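Local coordinates for mbSHANK1 protein (Monosiga brevicollis, PDB 6X23) that carries a PDZ domain that binds a GIRK3 peptide and probably serves as a receptor-binding scaffold in the whole protein, at residues Ala57-Asn69 with Glu84-Arg98. Numbering follows the deposited sequence.
Sequences AGLQAGDRLLELN and EIKRSGDVVAFRIAR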
ATOM      1  N   ALA A  57      11.140   0.651  -4.065  1.00 21.55           N
ATOM      2  CA  ALA A  57      10.952  -0.737  -3.683  1.00 22.31           C
ATOM      3  C   ALA A  57      10.036  -1.482  -4.635  1.00 24.09           C
ATOM      4  O   ALA A  57       9.840  -2.691  -4.475  1.00 29.92           O
ATOM      5  CB  ALA A  57      10.414  -0.820  -2.266  1.00 26.98           C
ATOM      6  N   GLY A  58       9.465  -0.801  -5.622  1.00 32.50           N
ATOM      7  CA  GLY A  58       8.706  -1.485  -6.649  1.00 26.48           C
ATOM      8  C   GLY A  58       7.227  -1.559  -6.406  1.00 19.67           C
ATOM      9  O   GLY A  58       6.551  -2.389  -7.019  1.00 23.03           O
ATOM     10  N   LEU A  59       6.704  -0.749  -5.503  1.00 16.15           N
ATOM     11  CA  LEU A  59       5.265  -0.579  -5.423  1.00 23.22           C
ATOM     12  C   LEU A  59       4.791   0.058  -6.722  1.00 26.44           C
ATOM     13  O   LEU A  59       5.482   0.903  -7.289  1.00 24.93           O
ATOM     14  CB  LEU A  59       4.906   0.302  -4.219  1.00 19.60           C
ATOM     15  CG  LEU A  59       3.423   0.253  -3.897  1.00 24.18           C
ATOM     16  CD1 LEU A  59       3.073  -1.138  -3.379  1.00 16.24           C
ATOM     17  CD2 LEU A  59       3.035   1.318  -2.897  1.00 24.01           C
ATOM     18  N   GLN A  60       3.641  -0.368  -7.230  1.00 21.01           N
ATOM     19  CA  GLN A  60       3.143   0.240  -8.454  1.00 30.05           C
ATOM     20  C   GLN A  60       1.672   0.572  -8.309  1.00 35.28           C
ATOM     21  O   GLN A  60       0.940  -0.072  -7.553  1.00 30.54           O
ATOM     22  CB  GLN A  60       3.319  -0.661  -9.680  1.00 24.49           C
ATOM     23  CG  GLN A  60       4.599  -1.428  -9.704  1.00 30.53           C
ATOM     24  CD  GLN A  60       4.919  -1.967 -11.084  1.00 33.31           C
ATOM     25  OE1 GLN A  60       4.574  -3.090 -11.427  1.00 39.71           O
ATOM     26  NE2 GLN A  60       5.579  -1.152 -11.884  1.00 45.11           N
ATOM     27  N   ALA A  61       1.236   1.560  -9.087  1.00 34.25           N
ATOM     28  CA  ALA A  61      -0.168   1.938  -9.083  1.00 37.23           C
ATOM     29  C   ALA A  61      -1.018   0.719  -9.392  1.00 36.17           C
ATOM     30  O   ALA A  61      -0.655  -0.114 -10.226  1.00 35.18           O
ATOM     31  CB  ALA A  61      -0.425   3.048 -10.101  1.00 42.99           C
ATOM     32  N   GLY A  62      -2.130   0.587  -8.682  1.00 32.43           N
ATOM     33  CA  GLY A  62      -2.979  -0.553  -8.850  1.00 33.17           C
ATOM     34  C   GLY A  62      -2.676  -1.694  -7.903  1.00 40.45           C
ATOM     35  O   GLY A  62      -3.569  -2.502  -7.625  1.00 43.64           O
ATOM     36  N   ASP A  63      -1.444  -1.783  -7.395  1.00 34.79           N
ATOM     37  CA  ASP A  63      -1.150  -2.745  -6.342  1.00 29.90           C
ATOM     38  C   ASP A  63      -2.189  -2.626  -5.239  1.00 29.80           C
ATOM     39  O   ASP A  63      -2.462  -1.530  -4.747  1.00 33.08           O
ATOM     40  CB  ASP A  63       0.245  -2.510  -5.758  1.00 24.40           C
ATOM     41  CG  ASP A  63       1.361  -2.994  -6.656  1.00 22.78           C
ATOM     42  OD1 ASP A  63       1.157  -3.841  -7.559  1.00 24.38           O
ATOM     43  OD2 ASP A  63       2.486  -2.523  -6.436  1.00 28.53           O
ATOM     44  N   ARG A  64      -2.766  -3.756  -4.861  1.00 32.20           N
ATOM     45  CA  ARG A  64      -3.795  -3.817  -3.834  1.00 33.50           C
ATOM     46  C   ARG A  64      -3.201  -4.383  -2.555  1.00 32.44           C
ATOM     47  O   ARG A  64      -2.515  -5.406  -2.587  1.00 29.67           O
ATOM     48  CB  ARG A  64      -4.978  -4.675  -4.292  1.00 30.78           C
ATOM     49  CG  ARG A  64      -5.994  -4.926  -3.196  1.00 39.63           C
ATOM     50  CD  ARG A  64      -7.269  -5.501  -3.771  1.00 47.38           C
ATOM     51  NE  ARG A  64      -7.059  -6.796  -4.397  1.00 42.99           N
ATOM     52  CZ  ARG A  64      -7.126  -7.936  -3.731  1.00 46.12           C
ATOM     53  NH1 ARG A  64      -7.389  -7.914  -2.433  1.00 39.74           N
ATOM     54  NH2 ARG A  64      -6.934  -9.088  -4.360  1.00 46.70           N
ATOM     55  N   LEU A  65      -3.487  -3.730  -1.438  1.00 29.20           N
ATOM     56  CA  LEU A  65      -2.880  -4.046  -0.158  1.00 25.79           C
ATOM     57  C   LEU A  65      -3.516  -5.294   0.436  1.00 34.73           C
ATOM     58  O   LEU A  65      -4.736  -5.348   0.626  1.00 44.10           O
ATOM     59  CB  LEU A  65      -3.049  -2.859   0.781  1.00 30.37           C
ATOM     60  CG  LEU A  65      -2.218  -2.923   2.058  1.00 40.24           C
ATOM     61  CD1 LEU A  65      -0.780  -3.380   1.774  1.00 33.85           C
ATOM     62  CD2 LEU A  65      -2.212  -1.571   2.741  1.00 42.30           C
ATOM     63  N   LEU A  66      -2.699  -6.298   0.736  1.00 23.96           N
ATOM     64  CA  LEU A  66      -3.172  -7.507   1.380  1.00 23.14           C
ATOM     65  C   LEU A  66      -2.651  -7.657   2.802  1.00 32.71           C
ATOM     66  O   LEU A  66      -3.421  -7.975   3.714  1.00 38.24           O
ATOM     67  CB  LEU A  66      -2.766  -8.717   0.551  1.00 27.94           C
ATOM     68  CG  LEU A  66      -3.705  -9.218  -0.551  1.00 38.68           C
ATOM     69  CD1 LEU A  66      -4.274  -8.098  -1.400  1.00 31.99           C
ATOM     70  CD2 LEU A  66      -2.934 -10.193  -1.439  1.00 31.94           C
ATOM     71  N   GLU A  67      -1.353  -7.469   3.024  1.00 26.77           N
ATOM     72  CA  GLU A  67      -0.781  -7.636   4.354  1.00 27.21           C
ATOM     73  C   GLU A  67       0.117  -6.449   4.663  1.00 25.43           C
ATOM     74  O   GLU A  67       0.836  -5.947   3.798  1.00 23.43           O
ATOM     75  CB  GLU A  67       0.042  -8.930   4.501  1.00 25.86           C
ATOM     76  CG  GLU A  67      -0.686 -10.248   4.197  1.00 26.27           C
ATOM     77  CD  GLU A  67       0.205 -11.467   4.432  1.00 28.22           C
ATOM     78  OE1 GLU A  67       1.403 -11.286   4.760  1.00 26.14           O
ATOM     79  OE2 GLU A  67      -0.285 -12.612   4.277  1.00 34.94           O
ATOM     80  N   LEU A  68       0.079  -6.031   5.917  1.00 29.59           N
ATOM     81  CA  LEU A  68       0.908  -4.969   6.457  1.00 22.90           C
ATOM     82  C   LEU A  68       1.671  -5.579   7.618  1.00 20.89           C
ATOM     83  O   LEU A  68       1.055  -6.025   8.588  1.00 22.46           O
ATOM     84  CB  LEU A  68       0.032  -3.807   6.916  1.00 20.04           C
ATOM     85  CG  LEU A  68       0.635  -2.656   7.703  1.00 20.57           C
ATOM     86  CD1 LEU A  68       1.595  -1.938   6.809  1.00 19.65           C
ATOM     87  CD2 LEU A  68      -0.483  -1.738   8.107  1.00 22.33           C
ATOM     88  N   ASN A  69       2.993  -5.629   7.508  1.00 21.37           N
ATOM     89  CA  ASN A  69       3.846  -6.234   8.531  1.00 19.59           C
ATOM     90  C   ASN A  69       3.338  -7.625   8.916  1.00 19.83           C
ATOM     91  O   ASN A  69       3.117  -7.948  10.085  1.00 23.31           O
ATOM     92  CB  ASN A  69       3.963  -5.323   9.753  1.00 14.67           C
ATOM     93  CG  ASN A  69       4.788  -4.032   9.468  1.00 24.08           C
ATOM     94  OD1 ASN A  69       5.596  -3.967   8.531  1.00 20.73           O
ATOM     95  ND2 ASN A  69       4.595  -3.017  10.308  1.00 22.75           N
ATOM     96  N   GLU A  84      -1.731   2.666  10.827  1.00 24.80           N
ATOM     97  CA  GLU A  84      -0.698   1.673  11.082  1.00 24.86           C
ATOM     98  C   GLU A  84       0.464   1.829  10.110  1.00 23.89           C
ATOM     99  O   GLU A  84       1.629   1.612  10.478  1.00 20.32           O
ATOM    100  CB  GLU A  84      -1.293   0.266  11.009  1.00 22.50           C
ATOM    101  CG  GLU A  84      -2.118  -0.112  12.242  1.00 30.98           C
ATOM    102  CD  GLU A  84      -1.282  -0.172  13.516  1.00 26.98           C
ATOM    103  OE1 GLU A  84      -0.829  -1.280  13.899  1.00 31.10           O
ATOM    104  OE2 GLU A  84      -1.067   0.891  14.138  1.00 21.63           O
ATOM    105  N   ILE A  85       0.183   2.221   8.875  1.00 24.74           N
ATOM    106  CA  ILE A  85       1.286   2.519   7.975  1.00 24.58           C
ATOM    107  C   ILE A  85       2.143   3.647   8.547  1.00 23.46           C
ATOM    108  O   ILE A  85       3.374   3.547   8.595  1.00 20.88           O
ATOM    109  CB  ILE A  85       0.749   2.829   6.569  1.00 19.50           C
ATOM    110  CG1 ILE A  85       0.305   1.505   5.924  1.00 18.56           C
ATOM    111  CG2 ILE A  85       1.816   3.562   5.766  1.00 22.65           C
ATOM    112  CD1 ILE A  85      -0.337   1.622   4.567  1.00 15.60           C
ATOM    113  N   LYS A  86       1.509   4.704   9.053  1.00 28.05           N
ATOM    114  CA  LYS A  86       2.286   5.807   9.613  1.00 30.52           C
ATOM    115  C   LYS A  86       2.998   5.419  10.903  1.00 29.74           C
ATOM    116  O   LYS A  86       4.037   6.023  11.228  1.00 21.91           O
ATOM    117  CB  LYS A  86       1.390   7.023   9.859  1.00 28.36           C
ATOM    118  CG  LYS A  86       0.775   7.568   8.579  1.00 31.34           C
ATOM    119  CD  LYS A  86      -0.434   8.431   8.857  1.00 36.44           C
ATOM    120  CE  LYS A  86      -0.448   9.608   7.901  1.00 46.17           C
ATOM    121  NZ  LYS A  86      -1.821  10.126   7.624  1.00 52.00           N
ATOM    122  N   ARG A  87       2.468   4.419  11.632  1.00 24.90           N
ATOM    123  CA  ARG A  87       2.989   4.003  12.923  1.00 19.42           C
ATOM    124  C   ARG A  87       4.020   2.892  12.807  1.00 26.64           C
ATOM    125  O   ARG A  87       4.560   2.433  13.839  1.00 20.12           O
ATOM    126  CB  ARG A  87       1.839   3.574  13.819  1.00 16.70           C
ATOM    127  CG  ARG A  87       1.063   4.760  14.313  1.00 22.66           C
ATOM    128  CD  ARG A  87      -0.139   4.345  15.154  1.00 27.99           C
ATOM    129  NE  ARG A  87       0.276   3.671  16.373  1.00 21.27           N
ATOM    130  CZ  ARG A  87       0.688   4.310  17.454  1.00 26.08           C
ATOM    131  NH1 ARG A  87       0.718   5.636  17.429  1.00 19.75           N
ATOM    132  NH2 ARG A  87       1.057   3.633  18.548  1.00 24.30           N
ATOM    133  N   SER A  88       4.305   2.461  11.572  1.00 21.36           N
ATOM    134  CA  SER A  88       5.200   1.336  11.336  1.00 19.37           C
ATOM    135  C   SER A  88       6.645   1.702  11.598  1.00 24.88           C
ATOM    136  O   SER A  88       7.484   0.801  11.704  1.00 25.31           O
ATOM    137  CB  SER A  88       5.049   0.830   9.909  1.00 17.74           C
ATOM    138  OG  SER A  88       5.773  -0.362   9.722  1.00 21.42           O
ATOM    139  N   GLY A  89       6.949   2.991  11.716  1.00 21.95           N
ATOM    140  CA  GLY A  89       8.308   3.409  11.968  1.00 21.63           C
ATOM    141  C   GLY A  89       9.084   3.641  10.693  1.00 29.49           C
ATOM    142  O   GLY A  89       8.555   4.111   9.681  1.00 23.00           O
ATOM    143  N   ASP A  90      10.354   3.298  10.722  1.00 33.59           N
ATOM    144  CA  ASP A  90      11.182   3.645   9.586  1.00 30.87           C
ATOM    145  C   ASP A  90      11.027   2.668   8.437  1.00 29.77           C
ATOM    146  O   ASP A  90      11.288   3.037   7.289  1.00 33.53           O
ATOM    147  CB  ASP A  90      12.637   3.745  10.034  1.00 38.45           C
ATOM    148  CG  ASP A  90      12.904   5.038  10.757  1.00 48.18           C
ATOM    149  OD1 ASP A  90      12.109   5.993  10.534  1.00 43.82           O
ATOM    150  OD2 ASP A  90      13.888   5.102  11.529  1.00 54.87           O
ATOM    151  N   VAL A  91      10.587   1.454   8.719  1.00 25.91           N
ATOM    152  CA  VAL A  91      10.420   0.415   7.725  1.00 23.79           C
ATOM    153  C   VAL A  91       8.989  -0.092   7.772  1.00 20.83           C
ATOM    154  O   VAL A  91       8.372  -0.160   8.835  1.00 22.53           O
ATOM    155  CB  VAL A  91      11.407  -0.731   7.986  1.00 27.84           C
ATOM    156  CG1 VAL A  91      11.436  -1.656   6.802  1.00 25.02           C
ATOM    157  CG2 VAL A  91      12.777  -0.166   8.271  1.00 38.74           C
ATOM    158  N   VAL A  92       8.475  -0.491   6.613  1.00 18.67           N
ATOM    159  CA  VAL A  92       7.161  -1.110   6.499  1.00 16.31           C
ATOM    160  C   VAL A  92       7.316  -2.285   5.557  1.00 20.23           C
ATOM    161  O   VAL A  92       8.179  -2.280   4.679  1.00 25.59           O
ATOM    162  CB  VAL A  92       6.084  -0.122   5.968  1.00 21.46           C
ATOM    163  CG1 VAL A  92       6.250   0.109   4.484  1.00 20.89           C
ATOM    164  CG2 VAL A  92       4.699  -0.601   6.247  1.00 18.36           C
ATOM    165  N   ALA A  93       6.480  -3.294   5.738  1.00 19.05           N
ATOM    166  CA  ALA A  93       6.396  -4.411   4.812  1.00 18.34           C
ATOM    167  C   ALA A  93       4.954  -4.580   4.367  1.00 19.08           C
ATOM    168  O   ALA A  93       4.020  -4.511   5.178  1.00 15.44           O
ATOM    169  CB  ALA A  93       6.897  -5.711   5.433  1.00 22.92           C
ATOM    170  N   PHE A  94       4.794  -4.782   3.060  1.00 23.87           N
ATOM    171  CA  PHE A  94       3.517  -4.983   2.397  1.00 16.76           C
ATOM    172  C   PHE A  94       3.562  -6.320   1.685  1.00 19.07           C
ATOM    173  O   PHE A  94       4.595  -6.691   1.112  1.00 19.73           O
ATOM    174  CB  PHE A  94       3.230  -3.882   1.359  1.00 12.90           C
ATOM    175  CG  PHE A  94       3.002  -2.517   1.955  1.00 22.61           C
ATOM    176  CD1 PHE A  94       2.233  -2.361   3.091  1.00 22.86           C
ATOM    177  CD2 PHE A  94       3.579  -1.392   1.389  1.00 22.06           C
ATOM    178  CE1 PHE A  94       2.020  -1.105   3.640  1.00 20.61           C
ATOM    179  CE2 PHE A  94       3.387  -0.135   1.953  1.00 21.25           C
ATOM    180  CZ  PHE A  94       2.604  -0.002   3.081  1.00 20.18           C
ATOM    181  N   ARG A  95       2.449  -7.040   1.726  1.00 16.17           N
ATOM    182  CA  ARG A  95       2.120  -8.032   0.714  1.00 17.42           C
ATOM    183  C   ARG A  95       0.950  -7.493  -0.096  1.00 16.33           C
ATOM    184  O   ARG A  95      -0.034  -7.027   0.477  1.00 24.05           O
ATOM    185  CB  ARG A  95       1.761  -9.369   1.351  1.00 18.82           C
ATOM    186  CG  ARG A  95       1.461 -10.481   0.365  1.00 17.21           C
ATOM    187  CD  ARG A  95       1.230 -11.753   1.106  1.00 15.02           C
ATOM    188  NE  ARG A  95       1.242 -12.883   0.193  1.00 21.05           N
ATOM    189  CZ  ARG A  95       1.053 -14.138   0.592  1.00 26.00           C
ATOM    190  NH1 ARG A  95       0.829 -14.387   1.878  1.00 18.54           N
ATOM    191  NH2 ARG A  95       1.075 -15.138  -0.289  1.00 23.64           N
ATOM    192  N   ILE A  96       1.055  -7.545  -1.416  1.00 14.81           N
ATOM    193  CA  ILE A  96       0.070  -6.932  -2.297  1.00 20.77           C
ATOM    194  C   ILE A  96      -0.318  -7.895  -3.407  1.00 23.19           C
ATOM    195  O   ILE A  96       0.377  -8.869  -3.691  1.00 24.01           O
ATOM    196  CB  ILE A  96       0.583  -5.623  -2.911  1.00 23.49           C
ATOM    197  CG1 ILE A  96       1.914  -5.873  -3.648  1.00 18.65           C
ATOM    198  CG2 ILE A  96       0.641  -4.550  -1.834  1.00 22.91           C
ATOM    199  CD1 ILE A  96       1.777  -6.034  -5.180  1.00 21.57           C
ATOM    200  N   ALA A  97      -1.426  -7.561  -4.067  1.00 28.47           N
ATOM    201  CA  ALA A  97      -1.929  -8.292  -5.225  1.00 30.61           C
ATOM    202  C   ALA A  97      -1.870  -7.383  -6.444  1.00 28.60           C
ATOM    203  O   ALA A  97      -2.285  -6.225  -6.378  1.00 31.86           O
ATOM    204  CB  ALA A  97      -3.357  -8.794  -4.980  1.00 30.16           C
ATOM    205  N   ARG A  98      -1.356  -7.911  -7.551  1.00 29.02           N
ATOM    206  CA  ARG A  98      -1.007  -7.128  -8.723  1.00 23.83           C
ATOM    207  C   ARG A  98      -1.584  -7.784  -9.962  1.00 32.60           C
ATOM    208  O   ARG A  98      -1.425  -8.989 -10.169  1.00 34.56           O
ATOM    209  CB  ARG A  98       0.521  -7.000  -8.846  1.00 25.44           C
ATOM    210  CG  ARG A  98       1.045  -6.586 -10.171  1.00 24.98           C
ATOM    211  CD  ARG A  98       2.521  -6.317 -10.059  1.00 30.17           C
ATOM    212  NE  ARG A  98       2.829  -5.297  -9.050  1.00 29.10           N
ATOM    213  CZ  ARG A  98       4.042  -5.101  -8.519  1.00 31.48           C
ATOM    214  NH1 ARG A  98       5.071  -5.858  -8.877  1.00 28.92           N
ATOM    215  NH2 ARG A  98       4.239  -4.141  -7.621  1.00 31.57           N
TER
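R98 reaches across to D63 and illustrates how one arginine can tie a strand end to a turn. Its CB, CG and CD all pass D63 OD1, and the bend at chi3 (-57°) swings the guanidinium alongside the carboxylate, nearly coplanar with it. R98 NE then meets the syn lone pair of D63 OD1 at 2.7 Å. R98 NH2 binds D63 OD2, also at 2.7 Å, completing a side-on two-nitrogen salt bridge, and donates to G58 O as well. Q60 OE1 sits 3.5 Å above the centre of the R98 guanidinium plane, over CZ and near NH1. D63 OD2 takes a second bond, from Q60 N above the carboxylate plane, within the type II turn Q60-D63. With an alanine here instead of R98, the buried D63 carboxylate would probably lose its countercharge and the G58 carbonyl a donor. Further along, R64 and A97 exchange backbone bonds, then L66 and E67 both donate to R95 O, a classic beta bulge. Beyond it L68 CD1 packs against F94 CE1 (3.3 Å) and, tightly, V92 CG2. At the far end N69 OD1 accepts from A93 N, while N69 ND2 donates to S88 OG, which in turn donates to V91 O. I85 touches L65 and L68 and also packs on the bound peptide, joining strands 64-68 and 91-99 to helix 78-87, which with strand 26-29 forms the peptide groove of the PDZ fold.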